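Local coordinates for protein bottromycin amidohydrolase (Streptomyces purpureus, PDB 6I5S) that probably acts as a thiazoline-specific, zinc-dependent amidohydrolase that serves as gatekeeper of bottromycin biosynthesis, at residues R34-F40 and L423-F428; V61-V66 and A396-A400; W84-F90 and L402-H408; R418-V422 and D433-L437. All coordinates share one frame; numbering follows the deposited sequence.

Contact 1 of 4, residues R34-F40 and L423-F428; sequences RPRTHVF and LVDGVF
Leu-423 begins the contact with its branched end: CD1 lies 4.1 Å from His-38 CD2, and CD2 approaches the Phe-40 ring obliquely. Val-424 starts a type I' turn that closes at Val-427, and a water joins its carbonyl to Arg-36 NH1. Asp-425 meets that same nitrogen twice. Its backbone O accepts a hydrogen bond of 2.9 Å from Arg-36 NH1, the donor standing above the carbonyl plane, and its OD2 forms a salt bridge with Arg-36 NH1 at 3.5 Å; OD1 turns to Arg-133. Gly-426 O lies in the ring plane of His-38 and takes a bond of 2.7 Å from NE2, while the CA-H of Arg-36 points at it too. Val-427 CG2, set beside its own backbone N (chi1 171° sends CG1 the other way), sits over the centre of the Arg-36 guanidinium, 3.5 Å from CZ. Replacing Arg-36 with an alanine would probably leave Asp-425 O without its donor and uncover Val-427 CG2. Phe-428 receives Phe-40 CE1 over one face, the ring planes being 56° apart, and a water links its N to Pro-35 O. Its carbonyl accepts a weak bond from Arg-34 NH1, whose stronger partner is Asp-433. Strands 421-424 and 427-430 form a beta hairpin closed by a type I' turn, and residues 34-40 pack against that hairpin.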
loop_
_atom_site.group_PDB
_atom_site.type_symbol
_atom_site.label_atom_id
_atom_site.label_comp_id
_atom_site.label_asym_id
_atom_site.label_seq_id
_atom_site.Cartn_x
_atom_site.Cartn_y
_atom_site.Cartn_z
ATOM N N ARG A 34 16.232 -19.505 -4.644
ATOM C CA ARG A 34 16.054 -19.714 -6.073
ATOM C C ARG A 34 17.048 -18.870 -6.858
ATOM O O ARG A 34 17.657 -17.937 -6.301
ATOM C CB ARG A 34 14.644 -19.355 -6.475
ATOM C CG ARG A 34 13.630 -20.376 -6.045
ATOM C CD ARG A 34 12.536 -20.323 -6.985
ATOM N NE ARG A 34 11.573 -21.381 -6.755
ATOM C CZ ARG A 34 10.332 -21.308 -7.215
ATOM N NH1 ARG A 34 9.968 -20.291 -7.962
ATOM N NH2 ARG A 34 9.471 -22.264 -6.972
ATOM N N PRO A 35 17.217 -19.159 -8.153
ATOM C CA PRO A 35 18.116 -18.347 -8.986
ATOM C C PRO A 35 17.647 -16.900 -9.046
ATOM O O PRO A 35 16.437 -16.619 -9.087
ATOM C CB PRO A 35 18.026 -19.026 -10.365
ATOM C CG PRO A 35 17.560 -20.379 -10.092
ATOM C CD PRO A 35 16.663 -20.308 -8.914
ATOM N N ARG A 36 18.608 -15.966 -9.069
ATOM C CA ARG A 36 18.269 -14.546 -9.227
ATOM C C ARG A 36 18.841 -13.985 -10.517
ATOM O O ARG A 36 18.969 -12.764 -10.671
ATOM C CB ARG A 36 18.735 -13.724 -8.027
ATOM C CG ARG A 36 17.962 -14.109 -6.761
ATOM C CD ARG A 36 18.531 -13.466 -5.514
ATOM N NE ARG A 36 17.948 -14.091 -4.323
ATOM C CZ ARG A 36 16.968 -13.603 -3.568
ATOM N NH1 ARG A 36 16.362 -12.456 -3.863
ATOM N NH2 ARG A 36 16.539 -14.341 -2.543
ATOM N N THR A 37 19.156 -14.881 -11.449
ATOM C CA THR A 37 19.708 -14.528 -12.743
ATOM C C THR A 37 18.846 -15.174 -13.798
ATOM O O THR A 37 18.557 -16.366 -13.707
ATOM C CB THR A 37 21.180 -14.989 -12.853
ATOM O OG1 THR A 37 21.982 -14.166 -11.975
ATOM C CG2 THR A 37 21.675 -14.870 -14.323
ATOM N N HIS A 38 18.407 -14.388 -14.775
ATOM C CA HIS A 38 17.408 -14.842 -15.738
ATOM C C HIS A 38 17.624 -14.151 -17.065
ATOM O O HIS A 38 18.186 -13.065 -17.128
ATOM C CB HIS A 38 15.979 -14.506 -15.295
ATOM C CG HIS A 38 15.628 -15.003 -13.931
ATOM N ND1 HIS A 38 15.173 -16.288 -13.705
ATOM C CD2 HIS A 38 15.724 -14.415 -12.719
ATOM C CE1 HIS A 38 14.966 -16.450 -12.409
ATOM N NE2 HIS A 38 15.292 -15.330 -11.790
ATOM N N VAL A 39 17.069 -14.747 -18.105
ATOM C CA VAL A 39 16.778 -14.059 -19.355
ATOM C C VAL A 39 15.309 -14.314 -19.666
ATOM O O VAL A 39 14.882 -15.471 -19.736
ATOM C CB VAL A 39 17.667 -14.540 -20.504
ATOM C CG1 VAL A 39 17.289 -13.810 -21.803
ATOM C CG2 VAL A 39 19.100 -14.309 -20.171
ATOM N N PHE A 40 14.529 -13.246 -19.815
ATOM C CA PHE A 40 13.128 -13.340 -20.238
ATOM C C PHE A 40 13.065 -12.822 -21.671
ATOM O O PHE A 40 13.432 -11.671 -21.930
ATOM C CB PHE A 40 12.198 -12.514 -19.331
ATOM C CG PHE A 40 12.220 -12.918 -17.883
ATOM C CD1 PHE A 40 11.385 -13.896 -17.412
ATOM C CD2 PHE A 40 13.103 -12.336 -17.000
ATOM C CE1 PHE A 40 11.429 -14.284 -16.108
ATOM C CE2 PHE A 40 13.132 -12.700 -15.702
ATOM C CZ PHE A 40 12.305 -13.680 -15.248
ATOM N N LEU A 423 8.490 -11.079 -10.253
ATOM C CA LEU A 423 9.928 -11.077 -9.980
ATOM C C LEU A 423 10.214 -10.202 -8.775
ATOM O O LEU A 423 9.911 -8.999 -8.795
ATOM C CB LEU A 423 10.670 -10.534 -11.188
ATOM C CG LEU A 423 12.179 -10.676 -11.265
ATOM C CD1 LEU A 423 12.608 -12.133 -11.299
ATOM C CD2 LEU A 423 12.646 -9.980 -12.518
ATOM N N VAL A 424 10.820 -10.785 -7.733
ATOM C CA VAL A 424 11.030 -10.098 -6.464
ATOM C C VAL A 424 12.507 -10.179 -6.172
ATOM O O VAL A 424 12.999 -11.271 -5.839
ATOM C CB VAL A 424 10.247 -10.725 -5.306
ATOM C CG1 VAL A 424 10.390 -9.858 -4.055
ATOM C CG2 VAL A 424 8.851 -11.002 -5.649
ATOM N N ASP A 425 13.209 -9.052 -6.277
ATOM C CA ASP A 425 14.684 -9.025 -6.060
ATOM C C ASP A 425 15.317 -10.183 -6.829
ATOM O O ASP A 425 16.209 -10.886 -6.325
ATOM C CB ASP A 425 15.027 -9.091 -4.560
ATOM C CG ASP A 425 16.471 -8.759 -4.255
ATOM O OD1 ASP A 425 17.166 -8.150 -5.110
ATOM O OD2 ASP A 425 16.935 -9.088 -3.121
ATOM N N GLY A 426 14.845 -10.400 -8.059
ATOM C CA GLY A 426 15.408 -11.452 -8.937
ATOM C C GLY A 426 14.837 -12.849 -8.833
ATOM O O GLY A 426 15.129 -13.690 -9.710
ATOM N N VAL A 427 14.069 -13.167 -7.799
ATOM C CA VAL A 427 13.442 -14.488 -7.720
ATOM C C VAL A 427 12.159 -14.445 -8.537
ATOM O O VAL A 427 11.294 -13.595 -8.297
ATOM C CB VAL A 427 13.139 -14.881 -6.268
ATOM C CG1 VAL A 427 12.301 -16.133 -6.212
ATOM C CG2 VAL A 427 14.419 -15.016 -5.458
ATOM N N PHE A 428 12.008 -15.377 -9.451
ATOM C CA PHE A 428 10.823 -15.404 -10.312
ATOM C C PHE A 428 9.798 -16.365 -9.735
ATOM O O PHE A 428 9.995 -17.581 -9.759
ATOM C CB PHE A 428 11.161 -15.824 -11.738
ATOM C CG PHE A 428 9.977 -15.710 -12.703
ATOM C CD1 PHE A 428 9.458 -14.463 -13.026
ATOM C CD2 PHE A 428 9.403 -16.841 -13.308
ATOM C CE1 PHE A 428 8.386 -14.333 -13.896
ATOM C CE2 PHE A 428 8.328 -16.709 -14.185
ATOM C CZ PHE A 428 7.829 -15.465 -14.500
HETATM O O HOH W 1 13.925 -17.531 -9.641
HETATM O O HOH W 2 13.441 -12.208 -3.271
#

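Contact 2 of 4, residues V61-V66 and A396-A400; sequences VADGVV and AAGRA
Peptide groups are the flat units through which Gly-64, Val-66, Gly-398 and Ala-400 meet, and they are approached in two ways. Over the Gly-64 carbonyl, Ala-400 N arrives from above the plane, 47° out of it, with the N to Gly-64 O distance at 2.9 Å. At Gly-398 the approach is nearly end-on: Val-66 N lies 2.8 Å from Gly-398 O, with a C=O...N angle of 164°. Gly-398 O also receives the CA-H of Val-65, 3.3 Å from that CA. These bonds make a single beta bridge between Val-65 and Arg-399, and a water extends it by linking Val-66 O to Gly-398 N. Apolar groups fill in beside the backbone. Val-61 CG1 reaches Ala-400 CB at 3.7 Å, and Val-66 CG2, placed next to its own backbone N (chi1 174° for CG1), reaches the same methyl at 4.1 Å. The Arg-399 side chain leaves the contact for Asp-401. Gly-64 belongs to the type I' turn of the hairpin 57-62/65-71, and Gly-398, like it, has positive phi. Since main-chain atoms make every hydrogen bond here, the joint probably depends more on glycine backbone angles and small apolar groups than on any polar side chain.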
loop_
_atom_site.group_PDB
_atom_site.type_symbol
_atom_site.label_atom_id
_atom_site.label_comp_id
_atom_site.label_asym_id
_atom_site.label_seq_id
_atom_site.Cartn_x
_atom_site.Cartn_y
_atom_site.Cartn_z
ATOM N N VAL A 61 18.422 -10.311 -16.329
ATOM C CA VAL A 61 18.511 -10.077 -14.884
ATOM C C VAL A 61 19.750 -10.799 -14.375
ATOM O O VAL A 61 19.942 -11.986 -14.659
ATOM C CB VAL A 61 17.248 -10.580 -14.168
ATOM C CG1 VAL A 61 17.371 -10.420 -12.674
ATOM C CG2 VAL A 61 16.012 -9.816 -14.656
ATOM N N ALA A 62 20.580 -10.087 -13.627
ATOM C CA ALA A 62 21.836 -10.620 -13.116
ATOM C C ALA A 62 21.872 -10.365 -11.617
ATOM O O ALA A 62 21.926 -9.214 -11.184
ATOM C CB ALA A 62 23.016 -9.964 -13.813
ATOM N N ASP A 63 21.847 -11.444 -10.824
ATOM C CA ASP A 63 21.914 -11.337 -9.362
ATOM C C ASP A 63 20.894 -10.337 -8.841
ATOM O O ASP A 63 21.185 -9.511 -7.977
ATOM C CB ASP A 63 23.320 -10.931 -8.885
ATOM C CG ASP A 63 23.532 -11.218 -7.409
ATOM O OD1 ASP A 63 22.883 -12.153 -6.893
ATOM O OD2 ASP A 63 24.338 -10.525 -6.771
ATOM N N GLY A 64 19.669 -10.418 -9.375
ATOM C CA GLY A 64 18.582 -9.612 -8.896
ATOM C C GLY A 64 18.605 -8.154 -9.323
ATOM O O GLY A 64 17.935 -7.331 -8.709
ATOM N N VAL A 65 19.384 -7.802 -10.333
ATOM C CA VAL A 65 19.437 -6.436 -10.837
ATOM C C VAL A 65 19.117 -6.476 -12.319
ATOM O O VAL A 65 19.556 -7.388 -13.024
ATOM C CB VAL A 65 20.835 -5.802 -10.599
ATOM C CG1 VAL A 65 20.962 -4.488 -11.320
ATOM C CG2 VAL A 65 21.116 -5.662 -9.100
ATOM N N VAL A 66 18.368 -5.482 -12.798
ATOM C CA VAL A 66 18.115 -5.378 -14.228
ATOM C C VAL A 66 19.431 -5.042 -14.931
ATOM O O VAL A 66 19.979 -3.948 -14.787
ATOM C CB VAL A 66 17.029 -4.341 -14.515
ATOM C CG1 VAL A 66 16.854 -4.102 -15.996
ATOM C CG2 VAL A 66 15.728 -4.801 -13.903
ATOM N N ALA A 396 11.834 0.543 -13.486
ATOM C CA ALA A 396 12.099 -0.764 -14.084
ATOM C C ALA A 396 13.591 -1.015 -14.228
ATOM O O ALA A 396 14.006 -1.815 -15.078
ATOM C CB ALA A 396 11.406 -0.880 -15.449
ATOM N N ALA A 397 14.418 -0.317 -13.440
ATOM C CA ALA A 397 15.856 -0.597 -13.411
ATOM C C ALA A 397 16.303 -0.833 -11.975
ATOM O O ALA A 397 15.479 -0.885 -11.055
ATOM C CB ALA A 397 16.676 0.540 -14.026
ATOM N N GLY A 398 17.606 -0.980 -11.769
ATOM C CA GLY A 398 18.078 -1.337 -10.447
ATOM C C GLY A 398 17.532 -2.689 -10.051
ATOM O O GLY A 398 17.604 -3.661 -10.812
ATOM N N ARG A 399 16.935 -2.761 -8.867
ATOM C CA ARG A 399 16.475 -4.035 -8.351
ATOM C C ARG A 399 15.406 -4.606 -9.273
ATOM O O ARG A 399 14.511 -3.917 -9.754
ATOM C CB ARG A 399 15.932 -3.895 -6.922
ATOM C CG ARG A 399 15.520 -5.235 -6.273
ATOM C CD ARG A 399 15.273 -5.178 -4.766
ATOM N NE ARG A 399 14.274 -4.173 -4.385
ATOM C CZ ARG A 399 14.505 -3.132 -3.594
ATOM N NH1 ARG A 399 15.699 -2.943 -3.067
ATOM N NH2 ARG A 399 13.530 -2.279 -3.323
ATOM N N ALA A 400 15.499 -5.896 -9.523
ATOM C CA ALA A 400 14.599 -6.563 -10.453
ATOM C C ALA A 400 13.333 -6.943 -9.700
ATOM O O ALA A 400 13.129 -8.083 -9.268
ATOM C CB ALA A 400 15.290 -7.764 -11.073
HETATM O O HOH W 3 19.626 -1.598 -13.579
#

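Contact 3 of 4, residues W84-F90 and L402-H408; sequences WYVTPGF and LVFYRRH
Strands 84-88 and 402-405 run antiparallel, their axes 4.5 Å apart, with hydrogen-bonded pairs Tyr-85/Tyr-405 and Thr-87/Val-403 on either side of the non-hydrogen-bonded pair Val-86/Phe-404. Trp-84 is sandwiched. On one face the Arg-406 guanidinium lies flat, planes 9° apart, with CZ 3.6 Å from the centroid of the Trp-84 six-membered ring; a bend in the arginine (chi2 -64°) folds it back there, and its NH1 is tied to Asp-83 O. Over the opposite face Phe-404 presents its edge, CD1 lying 3.7 Å from Trp-84 CD2, a T-shaped pair. A leucine in place of Trp-84 is likely to rob the arginine of its cation-pi platform and leave the edge of Phe-404 without the ring face it now meets. Val-86 CG2 then rests on the Phe-404 ring, 3.6 Å from its centroid. On the sheet's other side, His-408 CB stands over Tyr-85, 4.1 Å from the ring centroid. Val-403 CG2 covers a face of Phe-90, while Tyr-405 OH comes to that ring's edge, 3.4 Å from Phe-90 CZ, and bonds to Leu-416 O. In the sheet, strand 84-95 also pairs in parallel with 43-45 and 111-116, and strand 402-405 pairs antiparallel with 421-424.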
loop_
_atom_site.group_PDB
_atom_site.type_symbol
_atom_site.label_atom_id
_atom_site.label_comp_id
_atom_site.label_asym_id
_atom_site.label_seq_id
_atom_site.Cartn_x
_atom_site.Cartn_y
_atom_site.Cartn_z
ATOM N N TRP A 84 5.707 -11.644 -23.113
ATOM C CA TRP A 84 5.387 -11.130 -21.799
ATOM C C TRP A 84 5.133 -9.641 -21.903
ATOM O O TRP A 84 5.755 -8.946 -22.720
ATOM C CB TRP A 84 6.527 -11.308 -20.814
ATOM C CG TRP A 84 6.992 -12.663 -20.473
ATOM C CD1 TRP A 84 8.137 -13.250 -20.896
ATOM C CD2 TRP A 84 6.385 -13.577 -19.555
ATOM N NE1 TRP A 84 8.276 -14.481 -20.317
ATOM C CE2 TRP A 84 7.213 -14.702 -19.487
ATOM C CE3 TRP A 84 5.217 -13.559 -18.801
ATOM C CZ2 TRP A 84 6.905 -15.803 -18.703
ATOM C CZ3 TRP A 84 4.930 -14.655 -18.016
ATOM C CH2 TRP A 84 5.766 -15.744 -17.963
ATOM N N TYR A 85 4.253 -9.153 -21.026
ATOM C CA TYR A 85 4.108 -7.732 -20.745
ATOM C C TYR A 85 4.507 -7.505 -19.293
ATOM O O TYR A 85 4.093 -8.276 -18.418
ATOM C CB TYR A 85 2.662 -7.298 -20.963
ATOM C CG TYR A 85 2.163 -7.466 -22.351
ATOM C CD1 TYR A 85 2.257 -6.441 -23.284
ATOM C CD2 TYR A 85 1.605 -8.666 -22.761
ATOM C CE1 TYR A 85 1.777 -6.623 -24.617
ATOM C CE2 TYR A 85 1.133 -8.831 -24.074
ATOM C CZ TYR A 85 1.224 -7.788 -24.973
ATOM O OH TYR A 85 0.767 -7.946 -26.282
ATOM N N VAL A 86 5.325 -6.479 -19.037
ATOM C CA VAL A 86 5.950 -6.308 -17.739
ATOM C C VAL A 86 5.711 -4.903 -17.234
ATOM O O VAL A 86 5.888 -3.928 -17.970
ATOM C CB VAL A 86 7.455 -6.609 -17.818
ATOM C CG1 VAL A 86 8.172 -6.119 -16.624
ATOM C CG2 VAL A 86 7.631 -8.127 -17.958
ATOM N N THR A 87 5.358 -4.803 -15.959
ATOM C CA THR A 87 5.354 -3.551 -15.229
ATOM C C THR A 87 6.372 -3.576 -14.093
ATOM O O THR A 87 6.763 -4.647 -13.622
ATOM C CB THR A 87 3.962 -3.255 -14.630
ATOM O OG1 THR A 87 3.665 -4.189 -13.582
ATOM C CG2 THR A 87 2.893 -3.415 -15.696
ATOM N N PRO A 88 6.787 -2.407 -13.608
ATOM C CA PRO A 88 7.488 -2.354 -12.330
ATOM C C PRO A 88 6.623 -2.993 -11.256
ATOM O O PRO A 88 5.389 -3.043 -11.337
ATOM C CB PRO A 88 7.641 -0.860 -12.086
ATOM C CG PRO A 88 7.576 -0.242 -13.413
ATOM C CD PRO A 88 6.553 -1.041 -14.140
ATOM N N GLY A 89 7.277 -3.474 -10.216
ATOM C CA GLY A 89 6.543 -3.991 -9.078
ATOM C C GLY A 89 5.720 -2.898 -8.428
ATOM O O GLY A 89 6.105 -1.737 -8.443
ATOM N N PHE A 90 4.571 -3.298 -7.871
ATOM C CA PHE A 90 3.638 -2.371 -7.238
ATOM C C PHE A 90 4.063 -2.039 -5.814
ATOM O O PHE A 90 4.744 -2.823 -5.133
ATOM C CB PHE A 90 2.219 -2.971 -7.185
ATOM C CG PHE A 90 1.745 -3.481 -8.506
ATOM C CD1 PHE A 90 2.003 -2.786 -9.670
ATOM C CD2 PHE A 90 1.080 -4.671 -8.587
ATOM C CE1 PHE A 90 1.631 -3.302 -10.920
ATOM C CE2 PHE A 90 0.693 -5.187 -9.857
ATOM C CZ PHE A 90 0.972 -4.467 -10.998
ATOM N N LEU A 402 9.527 -6.721 -10.657
ATOM C CA LEU A 402 8.739 -6.556 -11.874
ATOM C C LEU A 402 7.538 -7.477 -11.833
ATOM O O LEU A 402 7.594 -8.526 -11.197
ATOM C CB LEU A 402 9.582 -6.896 -13.098
ATOM C CG LEU A 402 10.830 -6.055 -13.365
ATOM C CD1 LEU A 402 11.663 -6.673 -14.505
ATOM C CD2 LEU A 402 10.369 -4.623 -13.708
ATOM N N VAL A 403 6.474 -7.118 -12.556
ATOM C CA VAL A 403 5.276 -7.945 -12.639
ATOM C C VAL A 403 5.056 -8.355 -14.089
ATOM O O VAL A 403 5.155 -7.529 -14.997
ATOM C CB VAL A 403 4.044 -7.208 -12.107
ATOM C CG1 VAL A 403 2.898 -8.163 -11.913
ATOM C CG2 VAL A 403 4.383 -6.499 -10.773
ATOM N N PHE A 404 4.772 -9.628 -14.303
ATOM C CA PHE A 404 4.717 -10.241 -15.627
ATOM C C PHE A 404 3.297 -10.703 -15.954
ATOM O O PHE A 404 2.631 -11.298 -15.104
ATOM C CB PHE A 404 5.613 -11.463 -15.677
ATOM C CG PHE A 404 7.069 -11.160 -15.736
ATOM C CD1 PHE A 404 7.787 -11.464 -16.874
ATOM C CD2 PHE A 404 7.741 -10.597 -14.661
ATOM C CE1 PHE A 404 9.155 -11.227 -16.946
ATOM C CE2 PHE A 404 9.089 -10.365 -14.733
ATOM C CZ PHE A 404 9.801 -10.664 -15.880
ATOM N N TYR A 405 2.869 -10.487 -17.208
ATOM C CA TYR A 405 1.559 -10.864 -17.721
ATOM C C TYR A 405 1.705 -11.453 -19.115
ATOM O O TYR A 405 2.468 -10.931 -19.943
ATOM C CB TYR A 405 0.645 -9.647 -17.801
ATOM C CG TYR A 405 0.426 -8.973 -16.459
ATOM C CD1 TYR A 405 -0.616 -9.355 -15.622
ATOM C CD2 TYR A 405 1.254 -7.945 -16.051
ATOM C CE1 TYR A 405 -0.838 -8.696 -14.378
ATOM C CE2 TYR A 405 1.088 -7.316 -14.778
ATOM C CZ TYR A 405 0.035 -7.713 -13.978
ATOM O OH TYR A 405 -0.184 -7.110 -12.764
ATOM N N ARG A 406 0.980 -12.547 -19.371
ATOM C CA ARG A 406 0.981 -13.119 -20.704
ATOM C C ARG A 406 0.144 -12.285 -21.660
ATOM O O ARG A 406 0.430 -12.241 -22.859
ATOM C CB ARG A 406 0.452 -14.539 -20.662
ATOM C CG ARG A 406 1.358 -15.556 -20.048
ATOM C CD ARG A 406 2.634 -15.716 -20.837
ATOM N NE ARG A 406 3.413 -16.858 -20.358
ATOM C CZ ARG A 406 4.619 -17.186 -20.818
ATOM N NH1 ARG A 406 5.220 -16.442 -21.751
ATOM N NH2 ARG A 406 5.223 -18.277 -20.348
ATOM N N ARG A 407 -0.893 -11.629 -21.158
ATOM C CA ARG A 407 -1.718 -10.729 -21.951
ATOM C C ARG A 407 -1.602 -9.326 -21.367
ATOM O O ARG A 407 -1.307 -9.164 -20.188
ATOM C CB ARG A 407 -3.182 -11.168 -21.956
ATOM C CG ARG A 407 -3.431 -12.531 -22.613
ATOM C CD ARG A 407 -4.912 -12.913 -22.615
ATOM N NE ARG A 407 -5.152 -14.172 -23.328
ATOM C CZ ARG A 407 -6.343 -14.754 -23.471
ATOM N NH1 ARG A 407 -7.434 -14.205 -22.950
ATOM N NH2 ARG A 407 -6.442 -15.898 -24.139
ATOM N N HIS A 408 -1.831 -8.309 -22.187
ATOM C CA HIS A 408 -1.671 -6.951 -21.706
ATOM C C HIS A 408 -2.628 -6.731 -20.530
ATOM O O HIS A 408 -3.805 -7.114 -20.619
ATOM C CB HIS A 408 -1.937 -5.952 -22.834
ATOM C CG HIS A 408 -1.503 -4.561 -22.498
ATOM N ND1 HIS A 408 -2.137 -3.809 -21.536
ATOM C CD2 HIS A 408 -0.463 -3.814 -22.936
ATOM C CE1 HIS A 408 -1.523 -2.645 -21.414
ATOM N NE2 HIS A 408 -0.501 -2.622 -22.251
#

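Contact 4 of 4, residues R418-V422 and D433-L437; sequences RPDGV and DLDRL
A classic beta bulge, formed where Asp-420 and Gly-421 both face Phe-404, opens strand 421-424, and Leu-434 of helix 431-444 packs against it. The helix follows directly on the hairpin 421-424/427-430, so this is a local return of the chain onto the strand it has just left. Leu-434 does the apolar work with its two methyls. CD1 lies 3.7 Å from Pro-419 O and 4.0 Å from Gly-421 CA, while CD2 meets Val-422 CG2 at 4.0 Å, the two side chains crossing at about a right angle. With CG anti to the carbonyl carbon (chi1 -62°), the leucine fork is directed at the strand. Beside this patch lies a salt-bridge network. Arg-418 reaches out extended from CG to NE, and Asp-420 OD1 sits in the plane of its guanidinium at a long 4.0 Å from NH1; OD2 of Asp-420 serves Arg-406 N instead. Asp-435 OD1 has Arg-454 as its stronger partner, so this carboxylate is shared by two arginines; Arg-454 also donates to Pro-419 O. Toward Arg-418 the pairing is of charges alone: Asp-435 OD1 stands 3.4 Å from Arg-418 NH2 but well out of the guanidinium plane, the carboxylate turned 71° against it.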
loop_
_atom_site.group_PDB
_atom_site.type_symbol
_atom_site.label_atom_id
_atom_site.label_comp_id
_atom_site.label_asym_id
_atom_site.label_seq_id
_atom_site.Cartn_x
_atom_site.Cartn_y
_atom_site.Cartn_z
ATOM N N ARG A 418 -4.006 -10.430 -11.381
ATOM C CA ARG A 418 -3.615 -11.824 -11.478
ATOM C C ARG A 418 -2.383 -11.946 -12.365
ATOM O O ARG A 418 -2.468 -12.331 -13.543
ATOM C CB ARG A 418 -4.772 -12.674 -12.037
ATOM C CG ARG A 418 -4.571 -14.129 -11.789
ATOM C CD ARG A 418 -5.592 -14.965 -12.542
ATOM N NE ARG A 418 -5.501 -16.313 -12.076
ATOM C CZ ARG A 418 -4.512 -17.135 -12.403
ATOM N NH1 ARG A 418 -3.542 -16.716 -13.224
ATOM N NH2 ARG A 418 -4.504 -18.373 -11.907
ATOM N N PRO A 419 -1.213 -11.615 -11.834
ATOM C CA PRO A 419 0.002 -11.790 -12.614
ATOM C C PRO A 419 0.179 -13.245 -12.999
ATOM O O PRO A 419 -0.259 -14.162 -12.305
ATOM C CB PRO A 419 1.097 -11.336 -11.663
ATOM C CG PRO A 419 0.455 -10.458 -10.627
ATOM C CD PRO A 419 -0.981 -10.961 -10.547
ATOM N N ASP A 420 0.819 -13.448 -14.130
ATOM C CA ASP A 420 1.389 -14.736 -14.474
ATOM C C ASP A 420 2.811 -14.933 -13.953
ATOM O O ASP A 420 3.380 -16.017 -14.147
ATOM C CB ASP A 420 1.340 -14.887 -15.990
ATOM C CG ASP A 420 -0.083 -14.840 -16.507
ATOM O OD1 ASP A 420 -0.882 -15.620 -15.989
ATOM O OD2 ASP A 420 -0.403 -13.986 -17.362
ATOM N N GLY A 421 3.403 -13.912 -13.363
ATOM C CA GLY A 421 4.673 -14.030 -12.676
ATOM C C GLY A 421 4.971 -12.779 -11.908
ATOM O O GLY A 421 4.564 -11.671 -12.306
ATOM N N VAL A 422 5.717 -12.929 -10.820
ATOM C CA VAL A 422 6.182 -11.767 -10.054
ATOM C C VAL A 422 7.661 -11.997 -9.785
ATOM O O VAL A 422 8.028 -13.020 -9.212
ATOM C CB VAL A 422 5.420 -11.564 -8.732
ATOM C CG1 VAL A 422 6.017 -10.390 -7.927
ATOM C CG2 VAL A 422 3.966 -11.307 -8.971
ATOM N N ASP A 433 3.626 -20.996 -8.668
ATOM C CA ASP A 433 4.149 -20.504 -7.387
ATOM C C ASP A 433 3.167 -19.545 -6.730
ATOM O O ASP A 433 2.959 -19.590 -5.517
ATOM C CB ASP A 433 5.457 -19.756 -7.584
ATOM C CG ASP A 433 6.610 -20.656 -8.050
ATOM O OD1 ASP A 433 6.663 -21.862 -7.658
ATOM O OD2 ASP A 433 7.457 -20.134 -8.810
ATOM N N LEU A 434 2.568 -18.670 -7.524
ATOM C CA LEU A 434 1.653 -17.661 -6.963
ATOM C C LEU A 434 0.378 -18.329 -6.478
ATOM O O LEU A 434 -0.103 -18.036 -5.380
ATOM C CB LEU A 434 1.371 -16.560 -7.986
ATOM C CG LEU A 434 2.534 -15.720 -8.470
ATOM C CD1 LEU A 434 2.157 -14.843 -9.630
ATOM C CD2 LEU A 434 3.075 -14.857 -7.324
ATOM N N ASP A 435 -0.157 -19.289 -7.254
ATOM C CA ASP A 435 -1.311 -20.045 -6.806
ATOM C C ASP A 435 -1.024 -20.756 -5.497
ATOM O O ASP A 435 -1.887 -20.822 -4.615
ATOM C CB ASP A 435 -1.685 -21.094 -7.854
ATOM C CG ASP A 435 -2.254 -20.514 -9.132
ATOM O OD1 ASP A 435 -2.629 -19.345 -9.201
ATOM O OD2 ASP A 435 -2.368 -21.317 -10.112
ATOM N N ARG A 436 0.164 -21.384 -5.397
ATOM C CA ARG A 436 0.482 -22.173 -4.218
ATOM C C ARG A 436 0.646 -21.277 -2.981
ATOM O O ARG A 436 0.203 -21.633 -1.880
ATOM C CB ARG A 436 1.767 -22.971 -4.488
ATOM C CG ARG A 436 2.218 -23.916 -3.397
ATOM C CD ARG A 436 3.404 -24.775 -3.872
ATOM N NE ARG A 436 3.091 -25.525 -5.096
ATOM C CZ ARG A 436 3.696 -25.377 -6.275
ATOM N NH1 ARG A 436 4.684 -24.500 -6.446
ATOM N NH2 ARG A 436 3.311 -26.127 -7.300
ATOM N N LEU A 437 1.307 -20.133 -3.139
ATOM C CA LEU A 437 1.457 -19.194 -2.020
ATOM C C LEU A 437 0.116 -18.671 -1.555
ATOM O O LEU A 437 -0.171 -18.632 -0.359
ATOM C CB LEU A 437 2.360 -18.015 -2.406
ATOM C CG LEU A 437 3.876 -18.285 -2.480
ATOM C CD1 LEU A 437 4.655 -17.112 -3.096
ATOM C CD2 LEU A 437 4.344 -18.500 -1.106
#

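Overall arrangement
Contacts 1 and 2 lie closest, their centres about 8 Å apart, stitched by backbone bonds from Gly-64 N to Arg-36 O (2.8 Å) and from His-38 N to Val-61 O (2.9 Å). Contact 1 joins contact 3 through Leu-423 N and Leu-402 O, and Phe-404 packs against Phe-40 and Phe-428. Contact 4, centred about 12 Å from contact 3, shares strand 421-424 with contact 1, and Arg-34 NH1 meets Asp-433 OD2 at 2.7 Å. Together they join N-terminal-side and C-terminal-side segments in a beta-rich part, consistent with the small beta domain beside the barrel in the amidohydrolase superfamily. No residue of these segments binds zinc, but strand 84-95 leads to the ligands His-94 and His-96.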